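Long-range contact in DUF1491 domain-containing protein (Caulobacter crescentus, PDB 4GOQ), which is of unknown function but belongs to the DUF1491 family, folding as a five-stranded mixed sheet with a helix on each face: residues Ile8-Leu13 / Gly35-Lys40. Residues are numbered along the deposited sequence; the frame is centred on the assembly and turned at random.
Sequences IWVAAL and GAVLVK
Trp-9, whose NE1 donates a hydrogen bond to the carboxylate oxygen OE2 of Glu-106, reaches from helix 6-19 to Val-37 and Val-39 on strand 37-43. This is helix-on-sheet packing in an alpha+beta fold: the helix lies over a mixed five-stranded sheet, and the axes of the short helix and strand segments come within 11.3 Å of each other and run only 13° from parallel. No hydrogen bond joins the two segments; the interface is wholly apolar. CG of Trp-9 is anti to the backbone N (chi1 -178°), and the six-membered part of the indole lies nearer the strand. There CZ3 meets CG1 of Val-37 obliquely at 3.9 Å, while CG2 of Val-39 comes up to the ring edge near its plane, 4.3 Å from CH2. One face of the indole has CB of Leu-13, one helical turn on, 4.3 Å above its plane and offset toward the rim. Trp-64 meets the same indole with its ring plane inclined by about 30°, and a bound glycerol, probably from the crystallisation liquor, lies about 4 Å from the Trp-9 side chain. Val-10 and Leu-13 also rest on Val-93 of strand 91-97, the parallel neighbour of strand 37-43, so the helix spans two strands. The other branch of Val-37, CG2, meets CG2 of Val-10 at 4.2 Å. Farther along, CD2 of Leu-13 touches CG2 of Val-39 at 4.1 Å.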
loop_
_atom_site.group_PDB
_atom_site.type_symbol
_atom_site.label_atom_id
_atom_site.label_comp_id
_atom_site.label_asym_id
_atom_site.label_seq_id
_atom_site.Cartn_x
_atom_site.Cartn_y
_atom_site.Cartn_z
ATOM N N ILE A 8 -3.440 -13.431 -2.015
ATOM C CA ILE A 8 -2.259 -14.191 -1.539
ATOM C C ILE A 8 -1.127 -13.195 -1.194
ATOM O O ILE A 8 -0.469 -13.304 -0.156
ATOM C CB ILE A 8 -1.843 -15.238 -2.607
ATOM C CG1 ILE A 8 -2.950 -16.335 -2.737
ATOM C CG2 ILE A 8 -0.488 -15.911 -2.251
ATOM C CD1 ILE A 8 -2.750 -17.329 -3.908
ATOM N N TRP A 9 -0.887 -12.271 -2.089
ATOM C CA TRP A 9 0.141 -11.244 -1.930
ATOM C C TRP A 9 -0.182 -10.349 -0.704
ATOM O O TRP A 9 0.714 -9.993 0.076
ATOM C CB TRP A 9 0.225 -10.428 -3.239
ATOM C CG TRP A 9 1.288 -9.354 -3.201
ATOM C CD1 TRP A 9 2.585 -9.463 -3.638
ATOM C CD2 TRP A 9 1.169 -8.059 -2.598
ATOM N NE1 TRP A 9 3.270 -8.289 -3.372
ATOM C CE2 TRP A 9 2.424 -7.417 -2.722
ATOM C CE3 TRP A 9 0.106 -7.363 -1.970
ATOM C CZ2 TRP A 9 2.655 -6.125 -2.227
ATOM C CZ3 TRP A 9 0.341 -6.093 -1.458
ATOM C CH2 TRP A 9 1.588 -5.469 -1.623
ATOM N N VAL A 10 -1.456 -9.977 -0.536
ATOM C CA VAL A 10 -1.875 -9.147 0.599
ATOM C C VAL A 10 -1.668 -9.925 1.920
ATOM O O VAL A 10 -1.136 -9.346 2.874
ATOM C CB VAL A 10 -3.322 -8.590 0.439
ATOM C CG1 VAL A 10 -3.778 -7.851 1.705
ATOM C CG2 VAL A 10 -3.418 -7.654 -0.781
ATOM N N ALA A 11 -2.002 -11.236 1.949
ATOM C CA ALA A 11 -1.799 -12.083 3.139
ATOM C C ALA A 11 -0.317 -12.106 3.533
ATOM O O ALA A 11 0.008 -12.034 4.723
ATOM C CB ALA A 11 -2.319 -13.506 2.892
ATOM N N ALA A 12 0.586 -12.188 2.541
ATOM C CA ALA A 12 2.021 -12.192 2.824
ATOM C C ALA A 12 2.458 -10.834 3.410
ATOM O O ALA A 12 3.276 -10.789 4.325
ATOM C CB ALA A 12 2.810 -12.484 1.549
ATOM N N LEU A 13 1.946 -9.730 2.851
ATOM C CA LEU A 13 2.309 -8.387 3.336
ATOM C C LEU A 13 1.856 -8.193 4.806
ATOM O O LEU A 13 2.664 -7.775 5.659
ATOM C CB LEU A 13 1.701 -7.311 2.431
ATOM C CG LEU A 13 1.840 -5.830 2.925
ATOM C CD1 LEU A 13 3.325 -5.373 2.911
ATOM C CD2 LEU A 13 1.070 -4.905 2.000
ATOM N N GLY A 35 -7.195 -7.576 -8.409
ATOM C CA GLY A 35 -7.330 -6.201 -7.951
ATOM C C GLY A 35 -5.996 -5.524 -7.691
ATOM O O GLY A 35 -5.056 -6.139 -7.159
ATOM N N ALA A 36 -5.906 -4.239 -8.069
ATOM C CA ALA A 36 -4.730 -3.413 -7.781
ATOM C C ALA A 36 -4.641 -3.168 -6.278
ATOM O O ALA A 36 -5.622 -3.374 -5.574
ATOM C CB ALA A 36 -4.847 -2.094 -8.508
ATOM N N VAL A 37 -3.500 -2.684 -5.784
ATOM C CA VAL A 37 -3.298 -2.436 -4.354
ATOM C C VAL A 37 -2.710 -1.041 -4.107
ATOM O O VAL A 37 -1.793 -0.625 -4.813
ATOM C CB VAL A 37 -2.370 -3.508 -3.689
ATOM C CG1 VAL A 37 -2.221 -3.260 -2.184
ATOM C CG2 VAL A 37 -2.867 -4.939 -3.931
ATOM N N LEU A 38 -3.260 -0.335 -3.096
ATOM C CA LEU A 38 -2.721 0.898 -2.540
ATOM C C LEU A 38 -2.199 0.558 -1.170
ATOM O O LEU A 38 -2.928 -0.031 -0.388
ATOM C CB LEU A 38 -3.766 2.032 -2.402
ATOM C CG LEU A 38 -4.216 2.817 -3.612
ATOM C CD1 LEU A 38 -5.078 4.011 -3.150
ATOM C CD2 LEU A 38 -3.021 3.337 -4.446
ATOM N N VAL A 39 -0.974 0.961 -0.845
ATOM C CA VAL A 39 -0.429 0.726 0.486
ATOM C C VAL A 39 -0.175 2.072 1.149
ATOM O O VAL A 39 0.567 2.881 0.604
ATOM C CB VAL A 39 0.859 -0.145 0.465
ATOM C CG1 VAL A 39 1.439 -0.316 1.874
ATOM C CG2 VAL A 39 0.596 -1.496 -0.184
ATOM N N LYS A 40 -0.791 2.297 2.309
ATOM C CA LYS A 40 -0.587 3.501 3.119
ATOM C C LYS A 40 0.324 3.131 4.273
ATOM O O LYS A 40 -0.081 2.358 5.128
ATOM C CB LYS A 40 -1.931 4.031 3.633
ATOM C CG LYS A 40 -1.795 5.338 4.440
ATOM C CD LYS A 40 -3.207 5.668 4.987
ATOM C CE LYS A 40 -3.243 6.852 5.868
ATOM N NZ LYS A 40 -4.552 6.918 6.593
#